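Local coordinates for protein polysaccharide deacetylase (Ammonifex degensii, PDB 4WCJ) that probably removes N-acetyl groups from poly-beta-1,6-N-acetyl-D-glucosamine, as a zinc-binding family 4 carbohydrate esterase of the IcaB type, at residues Asp35-Leu40 / Glu79-Gly84; Leu40-Val45 / Arg56-Gln61; Gln60-Leu65 / Val70-Pro75; Ser103-Ala108 / Lys144-Ser149; Lys233-Arg236 / Phe242-Arg245. All coordinates share one frame; numbering follows the deposited sequence.

Interaction 1: Asp35-Leu40 / Glu79-Gly84; sequences DGLVVL and EDYLAG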
# COMPACT_ATOMS: atom_id res chain seq x y z
N ASP A 35 6.84 -18.98 7.49
CA ASP A 35 7.62 -18.23 6.51
C ASP A 35 6.73 -17.74 5.37
O ASP A 35 5.79 -18.41 4.97
CB ASP A 35 8.75 -19.10 5.94
CG ASP A 35 9.88 -19.32 6.93
OD1 ASP A 35 10.02 -18.53 7.89
OD2 ASP A 35 10.65 -20.29 6.74
N GLY A 36 7.05 -16.57 4.84
CA GLY A 36 6.26 -16.00 3.77
C GLY A 36 6.30 -14.49 3.82
O GLY A 36 7.07 -13.91 4.58
N LEU A 37 5.45 -13.85 3.02
CA LEU A 37 5.44 -12.40 2.88
C LEU A 37 4.30 -11.72 3.62
O LEU A 37 3.14 -11.92 3.27
CB LEU A 37 5.36 -12.02 1.40
CG LEU A 37 5.15 -10.54 1.08
CD1 LEU A 37 6.34 -9.70 1.52
CD2 LEU A 37 4.85 -10.34 -0.40
N VAL A 38 4.63 -10.90 4.61
CA VAL A 38 3.62 -10.05 5.25
C VAL A 38 3.76 -8.63 4.71
O VAL A 38 4.86 -8.11 4.59
CB VAL A 38 3.75 -10.06 6.80
CG1 VAL A 38 3.07 -8.86 7.42
CG2 VAL A 38 3.19 -11.36 7.36
N VAL A 39 2.64 -8.03 4.35
CA VAL A 39 2.65 -6.69 3.78
C VAL A 39 1.95 -5.73 4.74
O VAL A 39 0.77 -5.90 5.05
CB VAL A 39 1.97 -6.67 2.39
CG1 VAL A 39 2.06 -5.29 1.78
CG2 VAL A 39 2.63 -7.68 1.47
N LEU A 40 2.68 -4.72 5.21
CA LEU A 40 2.13 -3.78 6.19
C LEU A 40 1.46 -2.61 5.49
O LEU A 40 1.96 -2.10 4.49
CB LEU A 40 3.22 -3.27 7.13
CG LEU A 40 4.08 -4.34 7.80
CD1 LEU A 40 5.16 -3.70 8.67
CD2 LEU A 40 3.24 -5.29 8.61
N GLU A 79 6.37 -8.99 -6.10
CA GLU A 79 5.62 -9.48 -7.25
C GLU A 79 6.22 -10.76 -7.78
O GLU A 79 5.51 -11.71 -8.09
CB GLU A 79 5.57 -8.44 -8.37
CG GLU A 79 4.64 -8.85 -9.52
CD GLU A 79 4.84 -8.01 -10.76
OE1 GLU A 79 4.63 -8.54 -11.88
OE2 GLU A 79 5.21 -6.82 -10.62
N ASP A 80 7.54 -10.78 -7.90
CA ASP A 80 8.20 -11.98 -8.39
C ASP A 80 8.09 -13.11 -7.37
O ASP A 80 8.02 -14.28 -7.74
CB ASP A 80 9.66 -11.68 -8.73
CG ASP A 80 9.80 -10.74 -9.91
OD1 ASP A 80 8.86 -10.68 -10.72
OD2 ASP A 80 10.84 -10.06 -10.01
N TYR A 81 8.06 -12.77 -6.08
CA TYR A 81 7.92 -13.78 -5.04
C TYR A 81 6.55 -14.42 -5.07
O TYR A 81 6.42 -15.64 -5.15
CB TYR A 81 8.18 -13.17 -3.66
CG TYR A 81 7.94 -14.13 -2.51
CD1 TYR A 81 8.81 -15.17 -2.25
CD2 TYR A 81 6.84 -13.97 -1.67
CE1 TYR A 81 8.60 -16.04 -1.20
CE2 TYR A 81 6.62 -14.85 -0.61
CZ TYR A 81 7.51 -15.88 -0.38
OH TYR A 81 7.31 -16.74 0.67
N LEU A 82 5.52 -13.58 -5.03
CA LEU A 82 4.13 -14.05 -5.00
C LEU A 82 3.74 -14.75 -6.30
O LEU A 82 2.88 -15.62 -6.30
CB LEU A 82 3.19 -12.89 -4.74
CG LEU A 82 3.27 -12.37 -3.30
CD1 LEU A 82 2.20 -11.32 -3.06
CD2 LEU A 82 3.11 -13.51 -2.31
N ALA A 83 4.40 -14.37 -7.39
CA ALA A 83 4.18 -15.03 -8.66
C ALA A 83 5.01 -16.30 -8.75
O ALA A 83 4.93 -17.03 -9.73
CB ALA A 83 4.51 -14.10 -9.81
N GLY A 84 5.83 -16.56 -7.72
CA GLY A 84 6.66 -17.74 -7.67
C GLY A 84 7.65 -17.79 -8.82
O GLY A 84 8.20 -18.85 -9.15
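Leu37 and Tyr81 both hold CG anti to their backbone N, with chi1 at 171° and 175°, and these torsions bring the leucine and the tyrosine ring together. Leu82 uses the other common torsion: its CG lies beside the backbone N, at -71°, and its end comes closer to strand 36-42 than its CB direction alone would suggest. The contact is apolar. Leu37 CB meets Tyr81 CE2 at 3.7 Å, approaching the ring obliquely. The delta branch of the same leucine serves the second partner. Leu37 CD2 lies 3.9 Å from Leu82 CG and equally near Leu82 CD1, and the two leucine side chains cross at about a right angle. The phenol end reaches back toward the start of the strand, where Tyr81 OH lies 3.4 Å from Gly36 CA. At the backbone angles of Gly36 a beta carbon would collide with the preceding carbonyl oxygen, which explains the glycine. Just beyond the contact, helix 75-82 ends in a Schellman motif. Gly84 takes positive phi there, and Gly84 N bonds to Tyr81 O at 2.8 Å. The contact joins the end of this helix to the start of strand 36-42. Strand 91-99 adds Leu92, which touches both Leu37 and Tyr81. Val243 of strand 242-247 and Asn235 of the preceding loop pack on Leu82.

Interaction 2: Leu40-Val45 / Arg56-Gln61; sequences LCYHRV and REFAQQ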
# COMPACT_ATOMS: atom_id res chain seq x y z
N LEU A 40 2.68 -4.72 5.21
CA LEU A 40 2.13 -3.78 6.19
C LEU A 40 1.46 -2.61 5.49
O LEU A 40 1.96 -2.10 4.49
CB LEU A 40 3.22 -3.27 7.13
CG LEU A 40 4.08 -4.34 7.80
CD1 LEU A 40 5.16 -3.70 8.67
CD2 LEU A 40 3.24 -5.29 8.61
N CYS A 41 0.31 -2.19 6.01
CA CYS A 41 -0.39 -1.02 5.51
C CYS A 41 -0.42 0.08 6.56
O CYS A 41 -1.10 -0.03 7.59
CB CYS A 41 -1.81 -1.37 5.07
SG CYS A 41 -2.78 0.07 4.55
N TYR A 42 0.33 1.15 6.30
CA TYR A 42 0.33 2.37 7.10
C TYR A 42 -0.43 3.48 6.37
O TYR A 42 -0.69 3.37 5.16
CB TYR A 42 1.75 2.84 7.39
CG TYR A 42 2.62 1.92 8.22
CD1 TYR A 42 2.61 1.98 9.61
CD2 TYR A 42 3.47 1.00 7.60
CE1 TYR A 42 3.42 1.15 10.37
CE2 TYR A 42 4.28 0.16 8.35
CZ TYR A 42 4.25 0.24 9.73
OH TYR A 42 5.05 -0.59 10.49
N HIS A 43 -0.80 4.53 7.09
CA HIS A 43 -1.42 5.70 6.47
C HIS A 43 -0.64 6.96 6.80
O HIS A 43 -0.03 7.58 5.93
CB HIS A 43 -2.87 5.85 6.93
CG HIS A 43 -3.80 4.87 6.30
ND1 HIS A 43 -3.99 3.60 6.79
CD2 HIS A 43 -4.59 4.96 5.20
CE1 HIS A 43 -4.85 2.95 6.03
NE2 HIS A 43 -5.23 3.76 5.05
N ARG A 44 -0.65 7.32 8.08
CA ARG A 44 -0.02 8.56 8.52
C ARG A 44 1.04 8.30 9.57
O ARG A 44 0.91 7.39 10.39
CB ARG A 44 -1.06 9.52 9.08
CG ARG A 44 -2.13 9.89 8.08
CD ARG A 44 -3.37 10.42 8.75
NE ARG A 44 -4.45 10.57 7.79
CZ ARG A 44 -5.74 10.40 8.08
NH1 ARG A 44 -6.67 10.56 7.15
NH2 ARG A 44 -6.10 10.09 9.32
N VAL A 45 2.07 9.12 9.54
CA VAL A 45 3.07 9.11 10.59
C VAL A 45 3.00 10.48 11.27
O VAL A 45 3.63 11.45 10.83
CB VAL A 45 4.46 8.81 10.04
CG1 VAL A 45 5.47 8.79 11.16
CG2 VAL A 45 4.43 7.46 9.33
N ARG A 56 8.64 8.07 16.08
CA ARG A 56 9.41 7.23 16.99
C ARG A 56 8.94 5.77 16.94
O ARG A 56 9.76 4.86 16.77
CB ARG A 56 9.29 7.78 18.42
CG ARG A 56 10.46 7.45 19.34
CD ARG A 56 10.33 8.20 20.67
NE ARG A 56 11.45 7.94 21.57
CZ ARG A 56 11.62 8.55 22.75
NH1 ARG A 56 10.75 9.46 23.17
NH2 ARG A 56 12.67 8.24 23.50
N GLU A 57 7.64 5.55 17.07
CA GLU A 57 7.07 4.20 17.06
C GLU A 57 7.29 3.51 15.72
O GLU A 57 7.61 2.32 15.67
CB GLU A 57 5.58 4.23 17.39
CG GLU A 57 5.24 4.46 18.86
CD GLU A 57 3.79 4.89 19.07
OE1 GLU A 57 3.16 5.36 18.10
OE2 GLU A 57 3.28 4.75 20.21
N PHE A 58 7.09 4.25 14.64
CA PHE A 58 7.31 3.74 13.29
C PHE A 58 8.75 3.24 13.12
O PHE A 58 8.97 2.11 12.69
CB PHE A 58 7.00 4.83 12.26
CG PHE A 58 7.23 4.43 10.83
CD1 PHE A 58 6.54 3.37 10.26
CD2 PHE A 58 8.11 5.15 10.03
CE1 PHE A 58 6.75 3.02 8.93
CE2 PHE A 58 8.33 4.80 8.71
CZ PHE A 58 7.65 3.73 8.16
N ALA A 59 9.72 4.07 13.50
CA ALA A 59 11.13 3.70 13.39
C ALA A 59 11.47 2.50 14.28
O ALA A 59 12.24 1.63 13.89
CB ALA A 59 12.02 4.88 13.74
N GLN A 60 10.88 2.46 15.47
CA GLN A 60 11.08 1.34 16.38
C GLN A 60 10.52 0.04 15.80
O GLN A 60 11.13 -1.02 15.95
CB GLN A 60 10.47 1.63 17.75
CG GLN A 60 11.28 2.62 18.58
CD GLN A 60 10.69 2.87 19.95
OE1 GLN A 60 9.70 2.26 20.33
NE2 GLN A 60 11.30 3.79 20.70
N GLN A 61 9.37 0.12 15.13
CA GLN A 61 8.79 -1.04 14.48
C GLN A 61 9.68 -1.59 13.38
O GLN A 61 9.90 -2.80 13.28
CB GLN A 61 7.41 -0.70 13.90
CG GLN A 61 6.33 -0.60 14.94
CD GLN A 61 4.95 -0.46 14.34
OE1 GLN A 61 4.80 -0.33 13.12
NE2 GLN A 61 3.92 -0.47 15.18
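Tyr42 and Phe58 form the aromatic part of this contact, a T-shaped pair. The edge of Phe58 points at the face of Tyr42, with centroids 5.0 Å apart and planes at 84°. Phe58 CE1 sits over the centre of the tyrosine ring, and its distance to Tyr42 CZ is 3.8 Å. The polar part is one hydrogen bond. Tyr42 OH donates to Gln61 OE1 at 2.7 Å, nearly in line with the C=O bond, at a C=O...donor angle of 163°. Gln61 reaches it with CG beside its own backbone N (chi1 -75°) and an extended chain beyond. The aliphatic part is looser: Val45 CG1 lies 4.4 Å from Phe58 CB, and Val45 CG2 lies over one face of the Phe58 ring. Phe97 of strand 91-99 also meets the Tyr42 ring. A leucine in place of Tyr42 would probably leave Gln61 OE1 without its phenol donor and the edge of Phe58 without a ring face. Tyr42 thus ties helix 55-67 to the end of strand 36-42 in two ways. Its side chain is about 10 Å from that of the zinc ligand Asp99. The chemistry implies a buried polar pair in an apolar surround, where phenol and glutamine oxygen satisfy each other.

Interaction 3: Gln60-Leu65 / Val70-Pro75; sequences QQLDYL and VRFVTP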
# COMPACT_ATOMS: atom_id res chain seq x y z
N GLN A 60 10.88 2.46 15.47
CA GLN A 60 11.08 1.34 16.38
C GLN A 60 10.52 0.04 15.80
O GLN A 60 11.13 -1.02 15.95
CB GLN A 60 10.47 1.63 17.75
CG GLN A 60 11.28 2.62 18.58
CD GLN A 60 10.69 2.87 19.95
OE1 GLN A 60 9.70 2.26 20.33
NE2 GLN A 60 11.30 3.79 20.70
N GLN A 61 9.37 0.12 15.13
CA GLN A 61 8.79 -1.04 14.48
C GLN A 61 9.68 -1.59 13.38
O GLN A 61 9.90 -2.80 13.28
CB GLN A 61 7.41 -0.70 13.90
CG GLN A 61 6.33 -0.60 14.94
CD GLN A 61 4.95 -0.46 14.34
OE1 GLN A 61 4.80 -0.33 13.12
NE2 GLN A 61 3.92 -0.47 15.18
N LEU A 62 10.19 -0.70 12.54
CA LEU A 62 11.09 -1.09 11.47
C LEU A 62 12.36 -1.69 12.06
O LEU A 62 12.82 -2.74 11.62
CB LEU A 62 11.43 0.10 10.57
CG LEU A 62 10.22 0.77 9.92
CD1 LEU A 62 10.68 1.91 9.02
CD2 LEU A 62 9.40 -0.24 9.14
N ASP A 63 12.90 -1.02 13.07
CA ASP A 63 14.11 -1.49 13.73
C ASP A 63 13.90 -2.86 14.35
O ASP A 63 14.75 -3.74 14.21
CB ASP A 63 14.57 -0.49 14.79
CG ASP A 63 15.12 0.79 14.18
OD1 ASP A 63 15.45 0.78 12.98
OD2 ASP A 63 15.23 1.80 14.90
N TYR A 64 12.77 -3.07 15.02
CA TYR A 64 12.51 -4.36 15.65
C TYR A 64 12.48 -5.48 14.61
O TYR A 64 13.10 -6.51 14.80
CB TYR A 64 11.20 -4.35 16.43
CG TYR A 64 10.90 -5.69 17.06
CD1 TYR A 64 11.60 -6.13 18.17
CD2 TYR A 64 9.93 -6.53 16.52
CE1 TYR A 64 11.34 -7.36 18.74
CE2 TYR A 64 9.66 -7.77 17.08
CZ TYR A 64 10.37 -8.17 18.19
OH TYR A 64 10.11 -9.40 18.76
N LEU A 65 11.75 -5.25 13.52
CA LEU A 65 11.63 -6.25 12.47
C LEU A 65 13.00 -6.65 11.93
O LEU A 65 13.31 -7.83 11.82
CB LEU A 65 10.75 -5.72 11.33
CG LEU A 65 9.24 -5.77 11.55
CD1 LEU A 65 8.50 -5.08 10.41
CD2 LEU A 65 8.76 -7.21 11.69
N VAL A 70 13.92 -10.03 10.04
CA VAL A 70 12.99 -9.88 8.93
C VAL A 70 13.65 -9.20 7.72
O VAL A 70 14.31 -8.17 7.87
CB VAL A 70 11.75 -9.08 9.36
CG1 VAL A 70 11.06 -8.46 8.17
CG2 VAL A 70 10.78 -9.97 10.15
N ARG A 71 13.47 -9.77 6.53
CA ARG A 71 13.98 -9.18 5.29
C ARG A 71 12.96 -8.25 4.62
O ARG A 71 11.86 -8.68 4.27
CB ARG A 71 14.39 -10.28 4.31
CG ARG A 71 14.51 -9.81 2.87
CD ARG A 71 15.24 -10.82 2.00
NE ARG A 71 15.62 -10.24 0.71
CZ ARG A 71 16.49 -10.79 -0.13
NH1 ARG A 71 17.09 -11.93 0.19
NH2 ARG A 71 16.77 -10.19 -1.28
N PHE A 72 13.33 -6.98 4.45
CA PHE A 72 12.47 -6.03 3.75
C PHE A 72 12.67 -6.13 2.24
O PHE A 72 13.79 -6.03 1.72
CB PHE A 72 12.73 -4.60 4.22
CG PHE A 72 12.26 -4.33 5.62
CD1 PHE A 72 13.12 -4.53 6.70
CD2 PHE A 72 10.97 -3.87 5.87
CE1 PHE A 72 12.70 -4.27 7.99
CE2 PHE A 72 10.55 -3.60 7.16
CZ PHE A 72 11.42 -3.81 8.23
N VAL A 73 11.54 -6.29 1.55
CA VAL A 73 11.46 -6.67 0.15
C VAL A 73 10.97 -5.48 -0.71
O VAL A 73 10.18 -4.65 -0.24
CB VAL A 73 10.53 -7.90 0.02
CG1 VAL A 73 9.22 -7.59 -0.73
CG2 VAL A 73 11.26 -9.11 -0.56
N THR A 74 11.45 -5.37 -1.95
CA THR A 74 10.97 -4.32 -2.85
C THR A 74 9.62 -4.73 -3.45
O THR A 74 9.29 -5.92 -3.46
CB THR A 74 11.96 -4.04 -4.01
OG1 THR A 74 12.06 -5.19 -4.85
CG2 THR A 74 13.33 -3.66 -3.49
N PRO A 75 8.84 -3.76 -3.95
CA PRO A 75 7.61 -4.16 -4.62
C PRO A 75 7.85 -5.15 -5.78
O PRO A 75 7.07 -6.09 -5.93
CB PRO A 75 7.04 -2.83 -5.13
CG PRO A 75 7.53 -1.84 -4.13
CD PRO A 75 8.94 -2.29 -3.81
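Leu65 O accepts a hydrogen bond from Val70 N at 2.9 Å, with an N-H...O angle of 155°. The donor is tilted 30° from the carbonyl plane. This bond ties the last turns of helix 55-67 to the residue that leads into strand 71-72. Val70 CB sits close to the same carbonyl, 3.2 Å from Leu65 O. The side chains add to the link, as Leu65 CD2 meets Val70 CG2 at 3.8 Å. Phe72 carries most of the remaining contact. With CG beside its backbone N (chi1 -69°), its ring reaches the helix and presents CZ. Phe72 CZ lies 3.7 Å from Leu65 CB, which approaches the ring obliquely. Leu65 CD1 also touches the end of the ring. On the preceding turn, Leu62 O lies near the ring plane at the edge, 3.8 Å from Phe72 CZ. Leu62 CD2 is the more distant neighbour, 4.1 Å from Phe72 CE2. Replacing Phe72 with a serine would probably open a gap beside Leu65 CB and take away an apolar partner of Leu62 CD2. Val93 and Val95 of strand 91-99 and Ile117 also pack on Phe72. Leu62 reaches Val111 and Leu112 of helix 102-114, and Leu65 touches Ala260 of helix 253-261. Helix 55-67 therefore packs between these two helices and connects through a short loop to strand 71-72, which pairs in parallel with strand 91-99.

Interaction 4: Ser103-Ala108 / Lys144-Ser149; sequences SVYRHA and KEMVAS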
# COMPACT_ATOMS: atom_id res chain seq x y z
N SER A 103 2.61 13.43 5.59
CA SER A 103 3.49 12.87 6.62
C SER A 103 4.33 11.72 6.08
O SER A 103 5.37 11.42 6.64
CB SER A 103 2.70 12.40 7.85
OG SER A 103 1.88 11.28 7.53
N VAL A 104 3.87 11.06 5.01
CA VAL A 104 4.72 10.04 4.40
C VAL A 104 6.03 10.68 3.92
O VAL A 104 7.10 10.10 4.08
CB VAL A 104 4.00 9.31 3.24
CG1 VAL A 104 4.92 8.24 2.61
CG2 VAL A 104 2.72 8.66 3.75
N TYR A 105 5.94 11.87 3.33
CA TYR A 105 7.13 12.59 2.90
C TYR A 105 7.90 13.19 4.07
O TYR A 105 9.12 13.02 4.18
CB TYR A 105 6.76 13.70 1.91
CG TYR A 105 7.93 14.56 1.49
CD1 TYR A 105 8.85 14.12 0.55
CD2 TYR A 105 8.11 15.83 2.04
CE1 TYR A 105 9.92 14.92 0.17
CE2 TYR A 105 9.17 16.63 1.66
CZ TYR A 105 10.07 16.17 0.72
OH TYR A 105 11.12 16.98 0.36
N ARG A 106 7.19 13.90 4.94
CA ARG A 106 7.82 14.70 5.99
C ARG A 106 8.41 13.85 7.12
O ARG A 106 9.46 14.20 7.68
CB ARG A 106 6.82 15.70 6.55
CG ARG A 106 7.40 16.68 7.56
CD ARG A 106 6.41 17.79 7.90
NE ARG A 106 6.09 18.61 6.73
CZ ARG A 106 5.40 19.75 6.79
NH1 ARG A 106 5.15 20.43 5.68
NH2 ARG A 106 4.95 20.19 7.95
N HIS A 107 7.77 12.73 7.43
CA HIS A 107 8.15 11.94 8.59
C HIS A 107 8.51 10.49 8.29
O HIS A 107 9.47 9.97 8.85
CB HIS A 107 7.02 11.98 9.62
CG HIS A 107 6.68 13.35 10.11
ND1 HIS A 107 7.64 14.23 10.58
CD2 HIS A 107 5.50 14.00 10.22
CE1 HIS A 107 7.06 15.36 10.95
NE2 HIS A 107 5.76 15.24 10.74
N ALA A 108 7.74 9.81 7.45
CA ALA A 108 8.03 8.41 7.15
C ALA A 108 9.29 8.26 6.28
O ALA A 108 10.17 7.44 6.57
CB ALA A 108 6.84 7.75 6.46
N LYS A 144 7.79 12.65 -6.49
CA LYS A 144 8.90 12.48 -7.43
C LYS A 144 10.23 12.36 -6.71
O LYS A 144 11.07 11.54 -7.10
CB LYS A 144 8.94 13.63 -8.43
CG LYS A 144 7.85 13.57 -9.49
CD LYS A 144 7.79 14.82 -10.32
CE LYS A 144 6.62 14.79 -11.29
NZ LYS A 144 6.60 15.96 -12.20
N GLU A 145 10.44 13.15 -5.67
CA GLU A 145 11.70 13.12 -4.93
C GLU A 145 11.86 11.76 -4.25
O GLU A 145 12.96 11.19 -4.20
CB GLU A 145 11.76 14.26 -3.92
CG GLU A 145 12.92 14.15 -2.94
CD GLU A 145 12.93 15.27 -1.91
OE1 GLU A 145 13.75 15.18 -0.97
OE2 GLU A 145 12.13 16.23 -2.04
N MET A 146 10.77 11.23 -3.72
CA MET A 146 10.83 9.93 -3.08
C MET A 146 11.08 8.81 -4.08
O MET A 146 11.85 7.88 -3.81
CB MET A 146 9.56 9.67 -2.28
CG MET A 146 9.48 10.56 -1.05
SD MET A 146 8.12 10.11 0.07
CE MET A 146 6.71 10.52 -0.97
N VAL A 147 10.43 8.89 -5.24
CA VAL A 147 10.68 7.92 -6.31
C VAL A 147 12.14 7.99 -6.77
O VAL A 147 12.79 6.97 -7.01
CB VAL A 147 9.71 8.16 -7.50
CG1 VAL A 147 10.11 7.33 -8.70
CG2 VAL A 147 8.28 7.81 -7.10
N ALA A 148 12.69 9.20 -6.86
CA ALA A 148 14.07 9.38 -7.31
C ALA A 148 15.12 8.72 -6.41
O ALA A 148 16.27 8.50 -6.84
CB ALA A 148 14.38 10.87 -7.44
N SER A 149 14.75 8.41 -5.18
CA SER A 149 15.67 7.77 -4.24
C SER A 149 15.82 6.30 -4.60
O SER A 149 16.72 5.62 -4.10
CB SER A 149 15.20 7.92 -2.79
OG SER A 149 14.00 7.19 -2.54
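Tyr105 and Glu145 supply the polar link between the two helices. Tyr105 OH donates to Glu145 OE2 at 2.7 Å. The hydroxyl approaches from above the carboxylate plane. The carboxylate lies at the edge of the ring, and the two planes are 78° apart. Glu145 gets there on a fully extended chain, with CG anti to its backbone N (chi1 169°), on the solvent-exposed side of the contact. The second kind of contact is Met-aromatic. Met146 SD lies at the ring edge, 5.4 Å from the Tyr105 centroid. Its closest approach is to the backbone side, 3.9 Å from Tyr105 CA. The apolar contacts complete the set: Met146 CG lies 4.0 Å from Tyr105 CD1, and Val104 CG1 touches the sulfur more loosely. Within helix 102-114 there is a wider pi-type turn at 104-108, where Ser103 O accepts from both His107 N and Ala108 N. The axes of the two short helical segments approach to 11.2 Å at 54°, so side chains of helix 140-148 reach across to side chains and backbone of helix 102-114. Phe119 and Phe121 of strand 119-123 lie against both Val104 and Met146. The two helices thus meet over this strand.

Interaction 5: Lys233-Arg236 / Phe242-Arg245; sequences KVNR and FVGR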
# COMPACT_ATOMS: atom_id res chain seq x y z
N LYS A 233 -2.99 -11.62 6.25
CA LYS A 233 -2.52 -13.00 6.09
C LYS A 233 -1.04 -13.05 5.77
O LYS A 233 -0.44 -12.03 5.42
CB LYS A 233 -3.30 -13.71 4.98
CG LYS A 233 -3.31 -12.94 3.67
CD LYS A 233 -3.80 -13.81 2.52
CE LYS A 233 -2.70 -14.77 2.08
NZ LYS A 233 -3.04 -15.48 0.81
N VAL A 234 -0.44 -14.23 5.91
CA VAL A 234 0.90 -14.45 5.37
C VAL A 234 0.75 -14.84 3.91
O VAL A 234 0.14 -15.85 3.59
CB VAL A 234 1.68 -15.56 6.11
CG1 VAL A 234 3.01 -15.83 5.40
CG2 VAL A 234 1.93 -15.17 7.56
N ASN A 235 1.31 -14.01 3.02
CA ASN A 235 1.23 -14.27 1.59
C ASN A 235 2.32 -15.25 1.15
O ASN A 235 3.46 -15.17 1.62
CB ASN A 235 1.34 -12.96 0.80
CG ASN A 235 0.19 -12.01 1.12
OD1 ASN A 235 -0.93 -12.18 0.64
ND2 ASN A 235 0.47 -11.01 1.94
N ARG A 236 1.95 -16.18 0.27
CA ARG A 236 2.83 -17.25 -0.16
C ARG A 236 2.96 -17.26 -1.69
O ARG A 236 2.10 -16.73 -2.38
CB ARG A 236 2.31 -18.60 0.34
CG ARG A 236 2.31 -18.76 1.86
CD ARG A 236 3.71 -18.98 2.40
NE ARG A 236 4.31 -20.20 1.85
CZ ARG A 236 5.57 -20.58 2.06
NH1 ARG A 236 6.03 -21.70 1.51
NH2 ARG A 236 6.38 -19.84 2.81
N PHE A 242 -3.31 -11.43 -6.01
CA PHE A 242 -3.95 -10.84 -4.84
C PHE A 242 -3.08 -10.88 -3.59
O PHE A 242 -2.56 -11.94 -3.21
CB PHE A 242 -5.28 -11.54 -4.59
CG PHE A 242 -6.21 -11.41 -5.74
CD1 PHE A 242 -6.83 -10.20 -5.99
CD2 PHE A 242 -6.43 -12.47 -6.60
CE1 PHE A 242 -7.68 -10.05 -7.07
CE2 PHE A 242 -7.28 -12.33 -7.68
CZ PHE A 242 -7.90 -11.12 -7.92
N VAL A 243 -2.94 -9.72 -2.95
CA VAL A 243 -2.04 -9.57 -1.80
C VAL A 243 -2.76 -9.10 -0.53
O VAL A 243 -3.27 -7.98 -0.48
CB VAL A 243 -0.91 -8.56 -2.10
CG1 VAL A 243 0.18 -8.69 -1.06
CG2 VAL A 243 -0.33 -8.79 -3.49
N GLY A 244 -2.74 -9.92 0.50
CA GLY A 244 -3.37 -9.55 1.76
C GLY A 244 -2.46 -8.72 2.65
O GLY A 244 -1.31 -9.09 2.92
N ARG A 245 -2.95 -7.57 3.11
CA ARG A 245 -2.13 -6.67 3.92
C ARG A 245 -2.66 -6.56 5.34
O ARG A 245 -3.87 -6.65 5.58
CB ARG A 245 -2.06 -5.27 3.30
CG ARG A 245 -1.52 -5.20 1.89
CD ARG A 245 -1.41 -3.75 1.45
NE ARG A 245 -2.73 -3.13 1.40
CZ ARG A 245 -2.94 -1.82 1.32
NH1 ARG A 245 -1.91 -0.99 1.27
NH2 ARG A 245 -4.18 -1.36 1.28
O HOH W 1 0.35 -9.38 5.19
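Asn235 grips Gly244 with both ends of its amide. Asn235 ND2 donates to Gly244 O at 2.8 Å, with an N-H...O angle of 168°. The bond is in the carbonyl plane, on a lone pair, and the acceptor also lies in the asparagine amide plane. In return Gly244 N donates to Asn235 OD1 at 2.9 Å. That bond is less direct, with the donor tilted 19° from the plane of the side-chain carbonyl. The amide takes this place with CG beside the backbone N (chi1 -62°). A water adds a bridge, donating to Lys233 O and to Gly244 O, each at 2.8 Å. Gly244 O is thus gripped by an amide and a water. Further out the contact is van der Waals packing. Val243 CG1 lies against the amide nitrogen, 3.8 Å from Asn235 ND2, and Lys233 CG packs 3.9 Å from Gly244 CA. A CB on Gly244 would clash with Lys233 CG, so this close approach depends on glycine. The charged end of Lys233 turns to Asp239 in a salt bridge. Asn235 ND2 also donates to Leu37 O of strand 36-42, so one amide serves two strands. It takes up the backbone N and O of Gly244 on the side facing strand 36-42, standing in for a backbone partner there, and the two bonds fix its rotation.

In the fold
The five contacts are spread over the curled parallel sheet of the deacetylase barrel and its surrounding helices. Interactions 1 and 2 share strand 36-42, with centres about 20 Å apart, and interactions 2 and 3 share helix 55-67. Interaction 3 falls between the segments of interaction 1, and interaction 2 begins on Leu40, the last residue of 35-40. Interactions 4 and 5 follow in series. Interaction 5 lies close to interaction 1, centres about 7 Å apart, because strands 36-42 and 242-247 are neighbours. Interaction 4 lies across the chain's centre from interaction 5, centres about 25 Å apart. It meets interaction 2 where Ser103 OG probably bonds to Val45 N. These two lie nearest the zinc site.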